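Local coordinates for protein fatty acid CoA ligase (Marinactinospora thermotolerans, PDB 6SQ8) that belongs to the ANL superfamily of AMP-binding enzymes and binds adenosine monophosphate, at residues V282-Q295 / A307-A321. Numbering follows the deposited sequence.
Sequences VAAARERMGAVLMQ and ALTPDDHARRELLTA. With AMP (adenosine monophosphate), chain G.
The H313 imidazole lies between two leucines: L293 CB sits squarely over one face, a CH-pi contact 4.0 Å from the ring centroid and 3° off its normal, while L308 CD2 covers the opposite face nearer the rim. Q295 N and L308 O lie at the ring edge, and V282 CG1 comes up to H313 CD2 there at 3.4 Å. The ring's rotation is fixed from both nitrogens: H313 ND1 donates to T309 O at 2.9 Å, approaching from above the carbonyl plane, and NE2 is hydrogen-bonded to the hydroxyl of Y272. T309 O also accepts from H313 N, on its other face. The second flat group, the R286 guanidinium, has A291 CA over one face and P310 O at its edge. R286 NE donates to P310 O at 3.2 Å, nearly straight (168°) and in the guanidinium plane; CG, set by chi1, lies against H313 CB, and the bend at chi2 (52°) brings CD alongside it. P310 itself rests its ring carbons on the carbonyl oxygens of A291 and L293. A turn earlier in the helix, V282 CG1 meets L319 CD2 and A283 CB meets L319 CD1.

At the other end Q295 and L308 form an antiparallel hydrogen-bonded pair, with Q295 N to L308 O and L308 N to Q295 O both 3.0 Å. The Q295 chain runs extended, and OE1 accepts from AMP N6 at 3.3 Å; NE2 bonds to Y272 OH and to a water that bridges to L319 O and A321 O. Through the water Q295 links AMP to the type I turn L318-A321. The contact folds the segment after hairpin 293-299/303-308 back onto helix 279-289, with strand 269-273 alongside 293-299 and helix 247-255 packed against A285, M289 and L293.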
ATOM      1  N   VAL A 282      -9.380   1.508 -15.690  1.00 21.74           N
ATOM      2  CA  VAL A 282      -8.225   0.657 -15.885  1.00 20.85           C
ATOM      3  C   VAL A 282      -8.134   0.302 -17.368  1.00 21.24           C
ATOM      4  O   VAL A 282      -7.069   0.419 -17.975  1.00 20.45           O
ATOM      5  CB  VAL A 282      -8.320  -0.599 -15.004  1.00 21.66           C
ATOM      6  CG1 VAL A 282      -7.346  -1.702 -15.426  1.00 22.78           C
ATOM      7  CG2 VAL A 282      -8.147  -0.245 -13.536  1.00 21.29           C
ATOM      8  N   ALA A 283      -9.261  -0.129 -17.946  1.00 21.48           N
ATOM      9  CA  ALA A 283      -9.319  -0.461 -19.371  1.00 21.01           C
ATOM     10  C   ALA A 283      -8.789   0.728 -20.191  1.00 20.35           C
ATOM     11  O   ALA A 283      -8.016   0.548 -21.127  1.00 19.58           O
ATOM     12  CB  ALA A 283     -10.725  -0.851 -19.776  1.00 18.90           C
ATOM     13  N   ALA A 284      -9.218   1.934 -19.820  1.00 19.87           N
ATOM     14  CA  ALA A 284      -8.817   3.138 -20.510  1.00 20.00           C
ATOM     15  C   ALA A 284      -7.312   3.336 -20.356  1.00 20.90           C
ATOM     16  O   ALA A 284      -6.633   3.667 -21.313  1.00 21.84           O
ATOM     17  CB  ALA A 284      -9.559   4.334 -19.985  1.00 19.40           C
ATOM     18  N   ALA A 285      -6.813   3.149 -19.133  1.00 22.28           N
ATOM     19  CA  ALA A 285      -5.382   3.270 -18.862  1.00 22.98           C
ATOM     20  C   ALA A 285      -4.589   2.215 -19.652  1.00 21.28           C
ATOM     21  O   ALA A 285      -3.536   2.520 -20.200  1.00 19.73           O
ATOM     22  CB  ALA A 285      -5.135   3.170 -17.388  1.00 22.51           C
ATOM     23  N   ARG A 286      -5.132   0.999 -19.743  1.00 19.98           N
ATOM     24  CA  ARG A 286      -4.444  -0.071 -20.440  1.00 22.55           C
ATOM     25  C   ARG A 286      -4.273   0.265 -21.935  1.00 26.21           C
ATOM     26  O   ARG A 286      -3.262  -0.062 -22.533  1.00 23.01           O
ATOM     27  CB  ARG A 286      -5.186  -1.398 -20.266  1.00 22.59           C
ATOM     28  CG  ARG A 286      -4.539  -2.563 -21.005  1.00 22.43           C
ATOM     29  CD  ARG A 286      -3.063  -2.723 -20.686  1.00 21.91           C
ATOM     30  NE  ARG A 286      -2.435  -3.807 -21.423  1.00 21.75           N
ATOM     31  CZ  ARG A 286      -2.071  -3.768 -22.715  1.00 21.20           C
ATOM     32  NH1 ARG A 286      -2.185  -2.656 -23.422  1.00 17.98           N
ATOM     33  NH2 ARG A 286      -1.622  -4.869 -23.290  1.00 20.38           N
ATOM     34  N   GLU A 287      -5.296   0.885 -22.532  1.00 32.26           N
ATOM     35  CA  GLU A 287      -5.294   1.335 -23.938  1.00 35.99           C
ATOM     36  C   GLU A 287      -4.241   2.433 -24.107  1.00 34.46           C
ATOM     37  O   GLU A 287      -3.461   2.353 -25.038  1.00 38.53           O
ATOM     38  CB  GLU A 287      -6.645   1.934 -24.366  1.00 41.16           C
ATOM     39  CG  GLU A 287      -7.336   1.246 -25.536  1.00 49.72           C
ATOM     40  CD  GLU A 287      -8.618   1.932 -26.003  1.00 57.96           C
ATOM     41  OE1 GLU A 287      -8.885   1.976 -27.255  1.00 68.30           O
ATOM     42  OE2 GLU A 287      -9.369   2.417 -25.129  1.00 53.19           O
ATOM     43  N   ARG A 288      -4.282   3.458 -23.237  1.00 30.13           N
ATOM     44  CA  ARG A 288      -3.504   4.705 -23.422  1.00 29.08           C
ATOM     45  C   ARG A 288      -2.023   4.451 -23.103  1.00 26.78           C
ATOM     46  O   ARG A 288      -1.181   5.036 -23.754  1.00 25.94           O
ATOM     47  CB  ARG A 288      -4.114   5.879 -22.632  1.00 30.09           C
ATOM     48  CG  ARG A 288      -5.146   6.690 -23.424  1.00 29.33           C
ATOM     49  CD  ARG A 288      -6.187   7.466 -22.637  1.00 29.38           C
ATOM     50  N   MET A 289      -1.732   3.592 -22.113  1.00 26.88           N
ATOM     51  CA  MET A 289      -0.355   3.358 -21.617  1.00 27.89           C
ATOM     52  C   MET A 289       0.348   2.146 -22.231  1.00 25.52           C
ATOM     53  O   MET A 289       1.550   2.001 -22.078  1.00 24.32           O
ATOM     54  CB  MET A 289      -0.357   3.146 -20.102  1.00 30.61           C
ATOM     55  CG  MET A 289      -0.936   4.325 -19.363  1.00 31.65           C
ATOM     56  SD  MET A 289       0.389   5.252 -18.559  1.00 39.31           S
ATOM     57  CE  MET A 289      -0.113   4.975 -16.867  1.00 42.70           C
ATOM     58  N   GLY A 290      -0.372   1.225 -22.843  1.00 23.86           N
ATOM     59  CA  GLY A 290       0.331   0.119 -23.475  1.00 23.09           C
ATOM     60  C   GLY A 290       0.542  -1.015 -22.505  1.00 20.90           C
ATOM     61  O   GLY A 290      -0.136  -1.062 -21.543  1.00 21.29           O
ATOM     62  N   ALA A 291       1.343  -1.995 -22.901  1.00 19.91           N
ATOM     63  CA  ALA A 291       1.479  -3.261 -22.232  1.00 19.31           C
ATOM     64  C   ALA A 291       2.498  -3.178 -21.096  1.00 19.75           C
ATOM     65  O   ALA A 291       3.414  -3.978 -21.030  1.00 18.12           O
ATOM     66  CB  ALA A 291       1.860  -4.319 -23.239  1.00 19.25           C
ATOM     67  N   VAL A 292       2.290  -2.231 -20.173  1.00 20.90           N
ATOM     68  CA  VAL A 292       3.147  -2.018 -19.027  1.00 20.17           C
ATOM     69  C   VAL A 292       2.335  -2.024 -17.730  1.00 21.25           C
ATOM     70  O   VAL A 292       2.920  -1.972 -16.670  1.00 24.24           O
ATOM     71  CB  VAL A 292       3.952  -0.720 -19.187  1.00 20.13           C
ATOM     72  CG1 VAL A 292       4.825  -0.769 -20.417  1.00 20.45           C
ATOM     73  CG2 VAL A 292       3.078   0.511 -19.244  1.00 20.22           C
ATOM     74  N   LEU A 293       1.015  -2.139 -17.802  1.00 22.74           N
ATOM     75  CA  LEU A 293       0.158  -2.024 -16.641  1.00 21.88           C
ATOM     76  C   LEU A 293       0.213  -3.314 -15.831  1.00 21.19           C
ATOM     77  O   LEU A 293       0.012  -4.388 -16.366  1.00 23.29           O
ATOM     78  CB  LEU A 293      -1.280  -1.741 -17.080  1.00 22.09           C
ATOM     79  CG  LEU A 293      -1.906  -0.521 -16.422  1.00 22.54           C
ATOM     80  CD1 LEU A 293      -1.170   0.726 -16.834  1.00 24.14           C
ATOM     81  CD2 LEU A 293      -3.366  -0.396 -16.777  1.00 22.81           C
ATOM     82  N   MET A 294       0.474  -3.169 -14.531  1.00 21.95           N
ATOM     83  CA  MET A 294       0.418  -4.260 -13.585  1.00 22.80           C
ATOM     84  C   MET A 294      -0.275  -3.787 -12.298  1.00 23.56           C
ATOM     85  O   MET A 294       0.108  -2.763 -11.706  1.00 24.61           O
ATOM     86  CB  MET A 294       1.825  -4.750 -13.240  1.00 23.05           C
ATOM     87  CG  MET A 294       1.846  -5.736 -12.087  1.00 23.78           C
ATOM     88  SD  MET A 294       3.430  -6.566 -11.876  1.00 23.25           S
ATOM     89  CE  MET A 294       3.297  -7.877 -13.086  1.00 25.19           C
ATOM     90  N   GLN A 295      -1.248  -4.583 -11.840  1.00 21.76           N
ATOM     91  CA  GLN A 295      -1.898  -4.355 -10.578  1.00 21.03           C
ATOM     92  C   GLN A 295      -1.222  -5.240  -9.517  1.00 21.71           C
ATOM     93  O   GLN A 295      -0.734  -6.321  -9.830  1.00 21.39           O
ATOM     94  CB  GLN A 295      -3.398  -4.619 -10.709  1.00 21.09           C
ATOM     95  CG  GLN A 295      -4.241  -3.913  -9.657  1.00 21.66           C
ATOM     96  CD  GLN A 295      -5.675  -4.365  -9.676  1.00 22.68           C
ATOM     97  OE1 GLN A 295      -6.068  -5.130  -8.810  1.00 25.09           O
ATOM     98  NE2 GLN A 295      -6.437  -3.944 -10.683  1.00 22.27           N
ATOM     99  N   ALA A 307      -0.868 -10.382  -8.314  1.00 18.97           N
ATOM    100  CA  ALA A 307      -0.638  -9.367  -9.316  1.00 19.46           C
ATOM    101  C   ALA A 307      -1.373  -9.719 -10.612  1.00 18.85           C
ATOM    102  O   ALA A 307      -1.592 -10.867 -10.929  1.00 19.47           O
ATOM    103  CB  ALA A 307       0.840  -9.172  -9.544  1.00 19.97           C
ATOM    104  N   LEU A 308      -1.773  -8.669 -11.329  1.00 18.81           N
ATOM    105  CA  LEU A 308      -2.424  -8.740 -12.616  1.00 19.14           C
ATOM    106  C   LEU A 308      -1.442  -8.173 -13.643  1.00 19.07           C
ATOM    107  O   LEU A 308      -1.060  -7.003 -13.533  1.00 17.36           O
ATOM    108  CB  LEU A 308      -3.721  -7.926 -12.543  1.00 18.76           C
ATOM    109  CG  LEU A 308      -4.703  -8.100 -13.697  1.00 19.45           C
ATOM    110  CD1 LEU A 308      -5.402  -9.443 -13.643  1.00 19.88           C
ATOM    111  CD2 LEU A 308      -5.746  -6.995 -13.690  1.00 20.18           C
ATOM    112  N   THR A 309      -1.030  -9.020 -14.601  1.00 20.36           N
ATOM    113  CA  THR A 309       0.046  -8.694 -15.544  1.00 22.31           C
ATOM    114  C   THR A 309      -0.481  -7.778 -16.649  1.00 24.20           C
ATOM    115  O   THR A 309      -1.688  -7.610 -16.820  1.00 24.29           O
ATOM    116  CB  THR A 309       0.628  -9.948 -16.209  1.00 23.71           C
ATOM    117  OG1 THR A 309      -0.335 -10.461 -17.145  1.00 23.29           O
ATOM    118  CG2 THR A 309       1.033 -11.001 -15.192  1.00 23.53           C
ATOM    119  N   PRO A 310       0.406  -7.151 -17.450  1.00 24.81           N
ATOM    120  CA  PRO A 310      -0.046  -6.363 -18.597  1.00 24.15           C
ATOM    121  C   PRO A 310      -0.842  -7.179 -19.628  1.00 24.87           C
ATOM    122  O   PRO A 310      -1.747  -6.656 -20.252  1.00 23.66           O
ATOM    123  CB  PRO A 310       1.251  -5.819 -19.199  1.00 23.87           C
ATOM    124  CG  PRO A 310       2.239  -5.877 -18.044  1.00 24.68           C
ATOM    125  CD  PRO A 310       1.862  -7.103 -17.251  1.00 24.16           C
ATOM    126  N   ASP A 311      -0.517  -8.460 -19.785  1.00 26.99           N
ATOM    127  CA  ASP A 311      -1.256  -9.309 -20.732  1.00 26.47           C
ATOM    128  C   ASP A 311      -2.618  -9.673 -20.130  1.00 27.25           C
ATOM    129  O   ASP A 311      -3.576  -9.804 -20.878  1.00 29.00           O
ATOM    130  CB  ASP A 311      -0.501 -10.582 -21.108  1.00 28.52           C
ATOM    131  CG  ASP A 311       0.759 -10.394 -21.927  1.00 30.34           C
ATOM    132  OD1 ASP A 311       0.987  -9.279 -22.446  1.00 29.50           O
ATOM    133  OD2 ASP A 311       1.497 -11.391 -22.039  1.00 36.65           O
ATOM    134  N   ASP A 312      -2.699  -9.842 -18.799  1.00 28.00           N
ATOM    135  CA  ASP A 312      -3.975 -10.065 -18.112  1.00 29.53           C
ATOM    136  C   ASP A 312      -4.922  -8.880 -18.360  1.00 29.04           C
ATOM    137  O   ASP A 312      -6.120  -9.076 -18.482  1.00 31.36           O
ATOM    138  CB  ASP A 312      -3.807 -10.247 -16.596  1.00 32.02           C
ATOM    139  CG  ASP A 312      -3.050 -11.487 -16.140  1.00 31.59           C
ATOM    140  OD1 ASP A 312      -3.149 -12.509 -16.834  1.00 31.11           O
ATOM    141  OD2 ASP A 312      -2.406 -11.416 -15.057  1.00 29.54           O
ATOM    142  N   HIS A 313      -4.378  -7.654 -18.413  1.00 26.77           N
ATOM    143  CA  HIS A 313      -5.150  -6.405 -18.580  1.00 25.73           C
ATOM    144  C   HIS A 313      -5.767  -6.291 -19.987  1.00 27.26           C
ATOM    145  O   HIS A 313      -6.524  -5.360 -20.272  1.00 30.46           O
ATOM    146  CB  HIS A 313      -4.251  -5.182 -18.351  1.00 25.60           C
ATOM    147  CG  HIS A 313      -4.102  -4.735 -16.940  1.00 24.04           C
ATOM    148  ND1 HIS A 313      -3.191  -5.297 -16.084  1.00 22.93           N
ATOM    149  CD2 HIS A 313      -4.711  -3.740 -16.256  1.00 23.25           C
ATOM    150  CE1 HIS A 313      -3.263  -4.682 -14.922  1.00 22.51           C
ATOM    151  NE2 HIS A 313      -4.184  -3.733 -14.998  1.00 22.30           N
ATOM    152  N   ALA A 314      -5.404  -7.204 -20.892  1.00 27.46           N
ATOM    153  CA  ALA A 314      -5.891  -7.196 -22.253  1.00 27.97           C
ATOM    154  C   ALA A 314      -7.072  -8.167 -22.396  1.00 28.92           C
ATOM    155  O   ALA A 314      -7.471  -8.460 -23.504  1.00 30.88           O
ATOM    156  CB  ALA A 314      -4.761  -7.546 -23.191  1.00 26.75           C
ATOM    157  N   ARG A 315      -7.609  -8.675 -21.286  1.00 29.70           N
ATOM    158  CA  ARG A 315      -8.853  -9.440 -21.275  1.00 31.04           C
ATOM    159  C   ARG A 315      -9.868  -8.679 -20.412  1.00 30.37           C
ATOM    160  O   ARG A 315      -9.658  -8.522 -19.223  1.00 35.68           O
ATOM    161  CB  ARG A 315      -8.620 -10.846 -20.705  1.00 34.53           C
ATOM    162  CG  ARG A 315      -7.427 -11.619 -21.264  1.00 37.04           C
ATOM    163  CD  ARG A 315      -7.617 -12.342 -22.585  1.00 41.54           C
ATOM    164  NE  ARG A 315      -8.696 -13.335 -22.590  1.00 53.01           N
ATOM    165  CZ  ARG A 315      -8.843 -14.307 -23.497  1.00 52.22           C
ATOM    166  NH1 ARG A 315      -7.903 -14.518 -24.414  1.00 45.42           N
ATOM    167  NH2 ARG A 315      -9.930 -15.064 -23.462  1.00 50.91           N
ATOM    168  N   ARG A 316     -10.968  -8.197 -21.004  1.00 30.65           N
ATOM    169  CA  ARG A 316     -12.001  -7.409 -20.273  1.00 29.53           C
ATOM    170  C   ARG A 316     -12.403  -8.166 -18.995  1.00 29.17           C
ATOM    171  O   ARG A 316     -12.572  -7.542 -17.941  1.00 26.37           O
ATOM    172  CB  ARG A 316     -13.225  -7.093 -21.155  1.00 26.04           C
ATOM    173  N   GLU A 317     -12.523  -9.503 -19.105  1.00 29.54           N
ATOM    174  CA  GLU A 317     -13.039 -10.378 -18.040  1.00 30.76           C
ATOM    175  C   GLU A 317     -12.192 -10.263 -16.761  1.00 32.28           C
ATOM    176  O   GLU A 317     -12.695 -10.492 -15.658  1.00 35.61           O
ATOM    177  CB  GLU A 317     -13.044 -11.851 -18.435  1.00 34.95           C
ATOM    178  CG  GLU A 317     -13.346 -12.117 -19.901  1.00 41.96           C
ATOM    179  CD  GLU A 317     -12.114 -12.420 -20.747  1.00 48.86           C
ATOM    180  OE1 GLU A 317     -11.346 -13.356 -20.384  1.00 46.03           O
ATOM    181  OE2 GLU A 317     -11.905 -11.725 -21.776  1.00 56.62           O
ATOM    182  N   LEU A 318     -10.905  -9.922 -16.899  1.00 29.84           N
ATOM    183  CA  LEU A 318      -9.974  -9.890 -15.777  1.00 28.52           C
ATOM    184  C   LEU A 318      -9.831  -8.486 -15.181  1.00 29.06           C
ATOM    185  O   LEU A 318      -9.069  -8.299 -14.218  1.00 32.01           O
ATOM    186  CB  LEU A 318      -8.616 -10.391 -16.269  1.00 27.53           C
ATOM    187  CG  LEU A 318      -8.594 -11.827 -16.769  1.00 26.65           C
ATOM    188  CD1 LEU A 318      -7.175 -12.221 -17.125  1.00 28.57           C
ATOM    189  CD2 LEU A 318      -9.175 -12.770 -15.730  1.00 27.89           C
ATOM    190  N   LEU A 319     -10.530  -7.490 -15.722  1.00 28.12           N
ATOM    191  CA  LEU A 319     -10.409  -6.133 -15.197  1.00 26.55           C
ATOM    192  C   LEU A 319     -11.062  -6.014 -13.819  1.00 22.78           C
ATOM    193  O   LEU A 319     -10.888  -5.032 -13.171  1.00 20.22           O
ATOM    194  CB  LEU A 319     -11.031  -5.156 -16.196  1.00 28.87           C
ATOM    195  CG  LEU A 319     -10.265  -4.986 -17.503  1.00 32.24           C
ATOM    196  CD1 LEU A 319     -11.048  -4.105 -18.453  1.00 34.08           C
ATOM    197  CD2 LEU A 319      -8.887  -4.412 -17.257  1.00 34.86           C
ATOM    198  N   THR A 320     -11.798  -7.033 -13.382  1.00 22.18           N
ATOM    199  CA  THR A 320     -12.359  -7.056 -12.041  1.00 22.81           C
ATOM    200  C   THR A 320     -11.513  -7.928 -11.107  1.00 23.59           C
ATOM    201  O   THR A 320     -11.934  -8.198  -9.979  1.00 23.62           O
ATOM    202  CB  THR A 320     -13.799  -7.575 -12.058  1.00 23.77           C
ATOM    203  OG1 THR A 320     -13.855  -8.855 -12.706  1.00 22.04           O
ATOM    204  CG2 THR A 320     -14.723  -6.589 -12.737  1.00 24.31           C
ATOM    205  N   ALA A 321     -10.326  -8.350 -11.573  1.00 23.36           N
ATOM    206  CA  ALA A 321      -9.480  -9.282 -10.851  1.00 23.78           C
ATOM    207  C   ALA A 321      -8.241  -8.581 -10.288  1.00 24.45           C
ATOM    208  O   ALA A 321      -7.835  -7.516 -10.747  1.00 22.99           O
ATOM    209  CB  ALA A 321      -9.064 -10.400 -11.758  1.00 26.32           C
TER
HETATM  210  P   AMP G 502      -5.043  -2.388   4.663  1.00 81.95           P
HETATM  211  O1P AMP G 502      -3.643  -2.922   4.562  1.00 88.60           O
HETATM  212  O2P AMP G 502      -5.934  -3.115   5.680  1.00 88.37           O
HETATM  213  O3P AMP G 502      -5.029  -0.881   4.801  1.00 78.45           O
HETATM  214  O5' AMP G 502      -5.652  -2.681   3.169  1.00 79.48           O
HETATM  215  C5' AMP G 502      -6.038  -3.964   2.635  1.00 74.82           C
HETATM  216  C4' AMP G 502      -7.313  -3.891   1.801  1.00 71.40           C
HETATM  217  O4' AMP G 502      -7.223  -2.973   0.722  1.00 78.46           O
HETATM  218  C3' AMP G 502      -7.617  -5.202   1.132  1.00 69.07           C
HETATM  219  O3' AMP G 502      -8.444  -5.888   2.029  1.00 74.84           O
HETATM  220  C2' AMP G 502      -8.301  -4.888  -0.196  1.00 75.08           C
HETATM  221  O2' AMP G 502      -9.747  -4.905  -0.222  1.00 69.99           O
HETATM  222  C1' AMP G 502      -7.807  -3.482  -0.489  1.00 76.99           C
HETATM  223  N9  AMP G 502      -6.823  -3.548  -1.601  1.00 68.52           N
HETATM  224  C8  AMP G 502      -5.478  -3.404  -1.536  1.00 63.64           C
HETATM  225  N7  AMP G 502      -4.925  -3.536  -2.773  1.00 63.29           N
HETATM  226  C5  AMP G 502      -5.934  -3.776  -3.641  1.00 65.57           C
HETATM  227  C6  AMP G 502      -6.064  -4.023  -5.098  1.00 60.36           C
HETATM  228  N6  AMP G 502      -4.995  -4.026  -5.901  1.00 60.22           N
HETATM  229  N1  AMP G 502      -7.302  -4.227  -5.587  1.00 63.23           N
HETATM  230  C2  AMP G 502      -8.400  -4.220  -4.781  1.00 65.82           C
HETATM  231  N3  AMP G 502      -8.369  -4.011  -3.445  1.00 59.40           N
HETATM  232  C4  AMP G 502      -7.182  -3.783  -2.849  1.00 64.05           C
HETATM  233  O   HOH W   1      -9.317  -5.209 -10.806  1.00 16.90           O